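Local atomic coordinates of hypothetical protein (Uncultured marine organism, PDB entry 2OP5), a protein that is of unknown function but forms a dimer with a ferredoxin-like fold, probably related to the dimeric alpha-beta barrel proteins. Residues D6-L11 with V67-S72; L14-T19 with F100-N105. One frame throughout, in Å; residues are numbered along the deposited sequence. Where two conformers were deposited one is given.

Interaction 1: D6-L11 with V67-S72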
ATOM      1  N   ASP A   6      11.354 -12.602  -2.409  1.00 38.44           N
ATOM      2  CA  ASP A   6      11.522 -11.349  -3.166  1.00 36.68           C
ATOM      3  C   ASP A   6      11.486 -10.101  -2.313  1.00 34.79           C
ATOM      4  O   ASP A   6      10.440  -9.771  -1.751  1.00 33.29           O
ATOM      5  CB  ASP A   6      10.394 -11.179  -4.172  1.00 36.73           C
ATOM      6  CG  ASP A   6      10.589 -11.981  -5.419  1.00 36.99           C
ATOM      7  OD1 ASP A   6      11.711 -11.928  -5.956  1.00 36.06           O
ATOM      8  OD2 ASP A   6       9.598 -12.598  -5.895  1.00 33.94           O
ATOM      9  N   GLU A   7      12.605  -9.380  -2.274  1.00 33.52           N
ATOM     10  CA  GLU A   7      12.705  -8.121  -1.530  1.00 32.45           C
ATOM     11  C   GLU A   7      12.172  -6.945  -2.399  1.00 29.06           C
ATOM     12  O   GLU A   7      12.595  -6.749  -3.546  1.00 26.68           O
ATOM     13  CB  GLU A   7      14.170  -7.881  -1.131  1.00 32.95           C
ATOM     14  CG  GLU A   7      14.380  -6.751  -0.105  1.00 36.25           C
ATOM     15  CD  GLU A   7      15.848  -6.311   0.061  1.00 35.04           C
ATOM     16  OE1 GLU A   7      16.622  -6.369  -0.924  1.00 40.40           O
ATOM     17  OE2 GLU A   7      16.208  -5.864   1.170  1.00 38.04           O
ATOM     18  N   THR A   8      11.233  -6.176  -1.849  1.00 26.06           N
ATOM     19  CA  THR A   8      10.693  -5.020  -2.546  1.00 25.07           C
ATOM     20  C   THR A   8      11.613  -3.837  -2.298  1.00 24.35           C
ATOM     21  O   THR A   8      11.921  -3.522  -1.164  1.00 22.79           O
ATOM     22  CB  THR A   8       9.257  -4.665  -2.053  1.00 24.57           C
ATOM     23  OG1 THR A   8       8.374  -5.754  -2.304  1.00 21.58           O
ATOM     24  CG2 THR A   8       8.705  -3.447  -2.773  1.00 26.52           C
ATOM     25  N   ALA A   9      12.052  -3.199  -3.371  1.00 25.88           N
ATOM     26  CA  ALA A   9      12.904  -2.014  -3.286  1.00 26.46           C
ATOM     27  C   ALA A   9      12.124  -0.744  -3.580  1.00 26.47           C
ATOM     28  O   ALA A   9      12.389   0.296  -2.985  1.00 25.94           O
ATOM     29  CB  ALA A   9      14.042  -2.126  -4.260  1.00 27.15           C
ATOM     30  N   PHE A  10      11.191  -0.835  -4.522  1.00 26.88           N
ATOM     31  CA  PHE A  10      10.381   0.293  -4.950  1.00 27.98           C
ATOM     32  C   PHE A  10       8.913  -0.083  -4.891  1.00 27.63           C
ATOM     33  O   PHE A  10       8.561  -1.217  -5.186  1.00 26.48           O
ATOM     34  CB  PHE A  10      10.757   0.664  -6.368  1.00 28.59           C
ATOM     35  CG  PHE A  10      10.292   2.022  -6.785  1.00 30.29           C
ATOM     36  CD1 PHE A  10      10.958   3.153  -6.338  1.00 30.22           C
ATOM     37  CD2 PHE A  10       9.242   2.174  -7.682  1.00 30.87           C
ATOM     38  CE1 PHE A  10      10.567   4.406  -6.756  1.00 30.38           C
ATOM     39  CE2 PHE A  10       8.845   3.452  -8.100  1.00 30.41           C
ATOM     40  CZ  PHE A  10       9.512   4.553  -7.642  1.00 30.17           C
ATOM     41  N   LEU A  11       8.070   0.894  -4.564  1.00 28.31           N
ATOM     42  CA  LEU A  11       6.654   0.662  -4.348  1.00 29.10           C
ATOM     43  C   LEU A  11       5.753   1.857  -4.709  1.00 28.99           C
ATOM     44  O   LEU A  11       6.146   3.018  -4.571  1.00 27.75           O
ATOM     45  CB  LEU A  11       6.500   0.307  -2.855  1.00 30.07           C
ATOM     46  CG  LEU A  11       5.232   0.021  -2.053  1.00 30.27           C
ATOM     47  CD1 LEU A  11       5.570  -0.769  -0.806  1.00 31.58           C
ATOM     48  CD2 LEU A  11       4.488   1.280  -1.670  1.00 33.51           C
ATOM     49  N   VAL A  67      -1.582  -1.473  -4.475  1.00 27.10           N
ATOM     50  CA  VAL A  67      -0.210  -1.417  -4.044  1.00 27.14           C
ATOM     51  C   VAL A  67       0.556  -2.287  -5.039  1.00 27.70           C
ATOM     52  O   VAL A  67       0.245  -3.484  -5.197  1.00 26.75           O
ATOM     53  CB  VAL A  67      -0.010  -1.934  -2.600  1.00 27.21           C
ATOM     54  CG1 VAL A  67       1.464  -1.903  -2.240  1.00 26.44           C
ATOM     55  CG2 VAL A  67      -0.847  -1.130  -1.579  1.00 26.40           C
ATOM     56  N   PHE A  68       1.508  -1.666  -5.738  1.00 27.75           N
ATOM     57  CA  PHE A  68       2.368  -2.358  -6.693  1.00 28.13           C
ATOM     58  C   PHE A  68       3.738  -2.354  -6.054  1.00 28.59           C
ATOM     59  O   PHE A  68       4.243  -1.283  -5.669  1.00 27.38           O
ATOM     60  CB  PHE A  68       2.538  -1.595  -8.017  1.00 29.25           C
ATOM     61  CG  PHE A  68       1.275  -1.406  -8.825  1.00 28.49           C
ATOM     62  CD1 PHE A  68       0.361  -0.421  -8.485  1.00 28.75           C
ATOM     63  CD2 PHE A  68       1.055  -2.160  -9.962  1.00 28.44           C
ATOM     64  CE1 PHE A  68      -0.791  -0.218  -9.258  1.00 31.44           C
ATOM     65  CE2 PHE A  68      -0.085  -1.972 -10.743  1.00 29.94           C
ATOM     66  CZ  PHE A  68      -1.013  -0.994 -10.396  1.00 29.96           C
ATOM     67  N   GLU A  69       4.364  -3.524  -6.013  1.00 28.82           N
ATOM     68  CA  GLU A  69       5.693  -3.673  -5.441  1.00 30.00           C
ATOM     69  C   GLU A  69       6.663  -4.228  -6.477  1.00 29.69           C
ATOM     70  O   GLU A  69       6.370  -5.219  -7.159  1.00 27.43           O
ATOM     71  CB  GLU A  69       5.627  -4.594  -4.236  1.00 30.87           C
ATOM     72  CG  GLU A  69       4.721  -4.044  -3.152  1.00 32.82           C
ATOM     73  CD  GLU A  69       4.752  -4.870  -1.910  1.00 35.11           C
ATOM     74  OE1 GLU A  69       5.807  -5.449  -1.603  1.00 37.15           O
ATOM     75  OE2 GLU A  69       3.726  -4.915  -1.219  1.00 39.25           O
ATOM     76  N   TYR A  70       7.829  -3.586  -6.558  1.00 29.04           N
ATOM     77  CA  TYR A  70       8.833  -3.941  -7.524  1.00 27.75           C
ATOM     78  C   TYR A  70      10.159  -4.228  -6.870  1.00 27.39           C
ATOM     79  O   TYR A  70      10.477  -3.667  -5.824  1.00 25.94           O
ATOM     80  CB  TYR A  70       9.027  -2.802  -8.539  1.00 28.20           C
ATOM     81  CG  TYR A  70       7.747  -2.285  -9.180  1.00 28.26           C
ATOM     82  CD1 TYR A  70       7.028  -1.266  -8.587  1.00 27.50           C
ATOM     83  CD2 TYR A  70       7.264  -2.818 -10.380  1.00 28.51           C
ATOM     84  CE1 TYR A  70       5.861  -0.783  -9.148  1.00 28.99           C
ATOM     85  CE2 TYR A  70       6.074  -2.330 -10.971  1.00 27.82           C
ATOM     86  CZ  TYR A  70       5.379  -1.318 -10.339  1.00 28.62           C
ATOM     87  OH  TYR A  70       4.216  -0.788 -10.879  1.00 29.31           O
ATOM     88  N   ASP A  71      10.941  -5.095  -7.530  1.00 27.71           N
ATOM     89  CA  ASP A  71      12.292  -5.437  -7.101  1.00 27.95           C
ATOM     90  C   ASP A  71      13.231  -4.219  -7.217  1.00 27.34           C
ATOM     91  O   ASP A  71      14.268  -4.186  -6.564  1.00 26.79           O
ATOM     92  CB  ASP A  71      12.839  -6.639  -7.910  1.00 28.48           C
ATOM     93  CG  ASP A  71      12.953  -6.363  -9.415  1.00 30.01           C
ATOM     94  OD1 ASP A  71      12.801  -5.214  -9.869  1.00 32.67           O
ATOM     95  OD2 ASP A  71      13.231  -7.308 -10.165  1.00 34.37           O
ATOM     96  N   SER A  72      12.840  -3.233  -8.044  1.00 26.67           N
ATOM     97  CA  SER A  72      13.634  -2.039  -8.301  1.00 26.29           C
ATOM     98  C   SER A  72      12.819  -0.977  -9.029  1.00 27.17           C
ATOM     99  O   SER A  72      11.785  -1.273  -9.647  1.00 26.46           O
ATOM    100  CB  SER A  72      14.817  -2.396  -9.206  1.00 26.21           C
ATOM    101  OG  SER A  72      14.391  -2.732 -10.532  1.00 23.71           O
TER
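Tyr70 O takes two backbone N-H groups from consecutive residues, Ala9 and Phe10. The Ala9 N to Tyr70 O bond (3.0 Å) lies in the carbonyl plane, whereas Phe10 N reaches Tyr70 O at 3.2 Å from 32° off that plane. In return Tyr70 N gives a hydrogen bond of 2.8 Å to Phe10 O. Just ahead of the bulge, Thr8 crosses Glu69 at about a right angle; with Thr8 OG1 beside its own backbone N (chi1 -61°), the hydroxyl donates to the anti lone pair of Glu69 OE1 at 2.7 Å. Glu69 OE1 also forms a salt bridge with Arg50 of the second subunit, so the acceptor is shared between the Thr8 hydroxyl and the dimer interface. Leu11 lies alongside Glu69, pointing the same way, and its CG packs against Val67 CG1 at 4.2 Å. On the other face, Tyr70 CD1 comes to the edge of the Phe10 ring, 4.2 Å from Phe10 CD2, and both rings also meet Tyr76 of helix 73-86. The extra residue Ala9 opposite Tyr70 makes this a classic beta bulge, placed where strand 10-17 begins its antiparallel pairing with strand 63-70 in the ferredoxin-like sheet.

Interaction 2: L14-T19 with F100-N105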
ATOM      1  N   LEU A  14      -1.121   3.495  -4.464  1.00 30.19           N
ATOM      2  CA  LEU A  14      -1.991   4.455  -5.091  1.00 29.83           C
ATOM      3  C   LEU A  14      -3.440   4.232  -4.689  1.00 29.21           C
ATOM      4  O   LEU A  14      -3.785   3.153  -4.181  1.00 28.88           O
ATOM      5  CB  LEU A  14      -1.811   4.404  -6.602  1.00 29.36           C
ATOM      6  CG  LEU A  14      -2.408   3.278  -7.429  1.00 30.56           C
ATOM      7  CD1 LEU A  14      -3.916   3.408  -7.610  1.00 31.02           C
ATOM      8  CD2 LEU A  14      -1.763   3.295  -8.820  1.00 31.27           C
ATOM      9  N   PHE A  15      -4.256   5.276  -4.856  1.00 27.78           N
ATOM     10  CA  PHE A  15      -5.685   5.149  -4.576  0.50 27.39           C
ATOM     11  C   PHE A  15      -6.519   5.964  -5.566  1.00 28.44           C
ATOM     12  O   PHE A  15      -6.031   6.941  -6.147  1.00 27.29           O
ATOM     13  CB  PHE A  15      -6.056   5.406  -3.087  0.50 25.80           C
ATOM     14  CG  PHE A  15      -5.831   6.831  -2.586  0.50 23.46           C
ATOM     15  CD1 PHE A  15      -4.629   7.199  -1.992  0.50 20.50           C
ATOM     16  CD2 PHE A  15      -6.848   7.772  -2.652  0.50 23.04           C
ATOM     17  CE1 PHE A  15      -4.432   8.486  -1.500  0.50 23.09           C
ATOM     18  CE2 PHE A  15      -6.657   9.077  -2.172  0.50 24.13           C
ATOM     19  CZ  PHE A  15      -5.445   9.432  -1.595  0.50 22.87           C
HETATM   20  N   MSE A  16      -7.759   5.492  -5.777  1.00 27.74           N
HETATM   21  CA  MSE A  16      -8.725   6.124  -6.689  1.00 28.90           C
HETATM   22  C   MSE A  16     -10.059   6.298  -5.987  1.00 27.26           C
HETATM   23  O   MSE A  16     -10.546   5.375  -5.344  1.00 27.19           O
HETATM   24  CB  MSE A  16      -8.983   5.277  -7.920  1.00 29.20           C
HETATM   25  CG  MSE A  16      -7.880   5.302  -8.934  1.00 32.00           C
HETATM   26 SE   MSE A  16      -7.898   3.636  -9.958  0.75 33.76          SE
HETATM   27  CE  MSE A  16      -7.447   2.553  -8.511  1.00 31.02           C
ATOM     28  N   ASP A  17     -10.651   7.470  -6.159  1.00 25.70           N
ATOM     29  CA  ASP A  17     -11.920   7.833  -5.551  1.00 25.20           C
ATOM     30  C   ASP A  17     -12.931   8.096  -6.647  1.00 23.79           C
ATOM     31  O   ASP A  17     -12.674   8.902  -7.548  1.00 21.83           O
ATOM     32  CB  ASP A  17     -11.767   9.097  -4.720  1.00 24.97           C
ATOM     33  CG  ASP A  17     -10.825   8.917  -3.553  1.00 28.69           C
ATOM     34  OD1 ASP A  17     -10.626   7.760  -3.151  1.00 32.00           O
ATOM     35  OD2 ASP A  17     -10.269   9.926  -3.046  1.00 30.86           O
ATOM     36  N   PHE A  18     -14.081   7.427  -6.541  1.00 23.34           N
ATOM     37  CA  PHE A  18     -15.163   7.538  -7.517  1.00 23.41           C
ATOM     38  C   PHE A  18     -16.293   8.405  -6.988  1.00 23.22           C
ATOM     39  O   PHE A  18     -16.426   8.599  -5.769  1.00 22.17           O
ATOM     40  CB  PHE A  18     -15.654   6.134  -7.909  1.00 23.70           C
ATOM     41  CG  PHE A  18     -14.590   5.298  -8.569  1.00 23.21           C
ATOM     42  CD1 PHE A  18     -13.695   4.558  -7.802  1.00 23.23           C
ATOM     43  CD2 PHE A  18     -14.433   5.302  -9.947  1.00 24.04           C
ATOM     44  CE1 PHE A  18     -12.693   3.801  -8.403  1.00 24.09           C
ATOM     45  CE2 PHE A  18     -13.422   4.554 -10.549  1.00 23.51           C
ATOM     46  CZ  PHE A  18     -12.558   3.799  -9.769  1.00 21.46           C
ATOM     47  N   THR A  19     -17.083   8.951  -7.912  1.00 23.68           N
ATOM     48  CA  THR A  19     -18.195   9.833  -7.568  1.00 23.90           C
ATOM     49  C   THR A  19     -19.457   9.045  -7.167  1.00 23.92           C
ATOM     50  O   THR A  19     -20.454   9.626  -6.731  1.00 22.79           O
ATOM     51  CB  THR A  19     -18.543  10.815  -8.713  1.00 24.57           C
ATOM     52  OG1 THR A  19     -19.042  10.094  -9.839  1.00 25.75           O
ATOM     53  CG2 THR A  19     -17.321  11.661  -9.124  1.00 25.96           C
ATOM     54  N   PHE A 100     -12.421   9.869 -11.757  1.00 31.39           N
ATOM     55  CA  PHE A 100     -11.666   9.644 -10.553  1.00 32.63           C
ATOM     56  C   PHE A 100     -10.291  10.220 -10.815  1.00 33.41           C
ATOM     57  O   PHE A 100      -9.911  10.367 -11.970  1.00 33.67           O
ATOM     58  CB  PHE A 100     -11.484   8.131 -10.323  1.00 33.99           C
ATOM     59  CG  PHE A 100     -10.773   7.416 -11.470  1.00 34.36           C
ATOM     60  CD1 PHE A 100      -9.383   7.358 -11.530  1.00 35.93           C
ATOM     61  CD2 PHE A 100     -11.495   6.821 -12.485  1.00 35.05           C
ATOM     62  CE1 PHE A 100      -8.734   6.713 -12.591  1.00 37.18           C
ATOM     63  CE2 PHE A 100     -10.855   6.187 -13.534  1.00 36.30           C
ATOM     64  CZ  PHE A 100      -9.466   6.131 -13.586  1.00 34.48           C
ATOM     65  N   LYS A 101      -9.546  10.556  -9.765  1.00 34.84           N
ATOM     66  CA  LYS A 101      -8.156  10.994  -9.902  0.50 34.77           C
ATOM     67  C   LYS A 101      -7.301   9.981  -9.165  1.00 35.26           C
ATOM     68  O   LYS A 101      -7.626   9.612  -8.024  1.00 35.49           O
ATOM     69  CB  LYS A 101      -7.933  12.378  -9.294  0.50 35.29           C
ATOM     70  CG  LYS A 101      -6.455  12.822  -9.282  0.50 34.99           C
ATOM     71  CD  LYS A 101      -6.258  14.194  -8.663  0.50 34.39           C
ATOM     72  CE  LYS A 101      -6.829  15.301  -9.532  0.50 33.15           C
ATOM     73  NZ  LYS A 101      -6.369  16.625  -9.058  0.50 31.31           N
ATOM     74  N   ILE A 102      -6.217   9.546  -9.799  1.00 34.48           N
ATOM     75  CA  ILE A 102      -5.325   8.617  -9.168  1.00 34.20           C
ATOM     76  C   ILE A 102      -4.403   9.412  -8.264  1.00 33.34           C
ATOM     77  O   ILE A 102      -3.785  10.386  -8.703  1.00 32.15           O
ATOM     78  CB  ILE A 102      -4.490   7.816 -10.181  1.00 33.81           C
ATOM     79  CG1 ILE A 102      -5.409   6.966 -11.059  1.00 35.48           C
ATOM     80  CG2 ILE A 102      -3.537   6.865  -9.462  1.00 35.55           C
ATOM     81  CD1 ILE A 102      -4.686   5.958 -11.974  1.00 35.54           C
ATOM     82  N   HIS A 103      -4.355   9.005  -6.995  1.00 31.98           N
ATOM     83  CA  HIS A 103      -3.396   9.540  -6.038  1.00 30.85           C
ATOM     84  C   HIS A 103      -2.275   8.549  -5.907  1.00 28.96           C
ATOM     85  O   HIS A 103      -2.471   7.485  -5.334  1.00 27.49           O
ATOM     86  CB  HIS A 103      -4.046   9.767  -4.692  1.00 31.65           C
ATOM     87  CG  HIS A 103      -4.962  10.941  -4.687  1.00 33.54           C
ATOM     88  ND1 HIS A 103      -6.334  10.820  -4.650  1.00 36.89           N
ATOM     89  CD2 HIS A 103      -4.699  12.268  -4.760  1.00 34.88           C
ATOM     90  CE1 HIS A 103      -6.875  12.029  -4.654  1.00 37.06           C
ATOM     91  NE2 HIS A 103      -5.905  12.924  -4.737  1.00 35.45           N
ATOM     92  N   ASN A 104      -1.127   8.884  -6.487  1.00 27.56           N
ATOM     93  CA  ASN A 104       0.063   8.037  -6.435  1.00 28.25           C
ATOM     94  C   ASN A 104       0.946   8.432  -5.276  1.00 27.08           C
ATOM     95  O   ASN A 104       0.995   9.620  -4.893  1.00 25.38           O
ATOM     96  CB  ASN A 104       0.901   8.180  -7.707  1.00 28.92           C
ATOM     97  CG  ASN A 104       0.135   7.802  -8.945  1.00 31.24           C
ATOM     98  OD1 ASN A 104      -0.075   6.611  -9.231  1.00 35.06           O
ATOM     99  ND2 ASN A 104      -0.272   8.817  -9.710  1.00 31.92           N
ATOM    100  N   ASN A 105       1.644   7.425  -4.756  1.00 26.29           N
ATOM    101  CA  ASN A 105       2.592   7.554  -3.662  1.00 26.70           C
ATOM    102  C   ASN A 105       3.725   6.572  -3.927  1.00 26.95           C
ATOM    103  O   ASN A 105       3.687   5.452  -3.420  1.00 25.58           O
ATOM    104  CB  ASN A 105       1.925   7.233  -2.325  1.00 26.40           C
ATOM    105  CG  ASN A 105       0.793   8.194  -2.002  1.00 27.05           C
ATOM    106  OD1 ASN A 105       1.029   9.323  -1.604  1.00 21.90           O
ATOM    107  ND2 ASN A 105      -0.444   7.738  -2.181  1.00 26.20           N
TER
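Phe15 and His103 make the close part of this contact, their backbones forming an antiparallel hydrogen-bonded pair. His103 N donates nearly straight to Phe15 O (2.8 Å), and Phe15 N donates to His103 O from a position tilted out of the carbonyl plane. Phe15 CG sits between its backbone N and carbonyl carbon (chi1 66°), and the ring lies against the histidine side chain: His103 CB stands over the centre of one face, 3.5 Å from the ring centroid, as a CH-pi contact. Beyond that methylene the imidazole runs past the rim, with His103 ND1 nearest Phe15 CE2, its plane at 30° to the phenyl ring and slid aside, so the two rings barely overlap. Asp17, salt-bridged to Arg63, brings OD2 near the edge of the Phe15 ring, while Phe15 of the second subunit packs against this phenylalanine.

On the face of Met16 and Ile102 the contacts are mainly apolar. Leu14 CD1 touches Ile102 CG2 at 3.9 Å, and Met16, modelled as selenomethionine, runs alongside both Ile102 and Phe100. Its CG lies 3.6 Å from Phe100 CD1, and its SE approaches the Phe100 ring obliquely, a Met-aromatic contact. Phe18 CE2 comes to 3.5 Å from Phe100 CD2 with the ring planes at 49°, and Phe100 CB rests over the Phe18 face, offset toward the rim. Helix 21-28 packs against Met16 and Phe18.

From His103 back toward Phe100 the pairing loosens; there Lys101, pointing away from strand 10-17, and Ile102 are exposed. Firm pairing at Phe15 and His103 thus gives way to side-chain contacts where strand 102-114 starts, the outermost strand within this chain of the four-stranded antiparallel sheet of a ferredoxin-like fold.

Strand 10-17 serves both contacts, pairing with strand 63-70 in interaction 1 and in interaction 2 with 102-114, an outermost strand within this chain. Their centres are about 20 Å apart, yet they meet where Phe68 CE1 packs on Leu14 CD2 at 3.7 Å. Interaction 1 is largely buried and joins two interior strands by backbone bonds and a buried polar side-chain pair; interaction 2 is only partly buried and relies more on aromatic and aliphatic side chains. Both reach the second subunit: interaction 1 through salt bridges as well as packing, among them Asp6 with Arg115 of that subunit, interaction 2 through phenylalanine packing and a hydrogen bond from Arg63 of that subunit to Asn105.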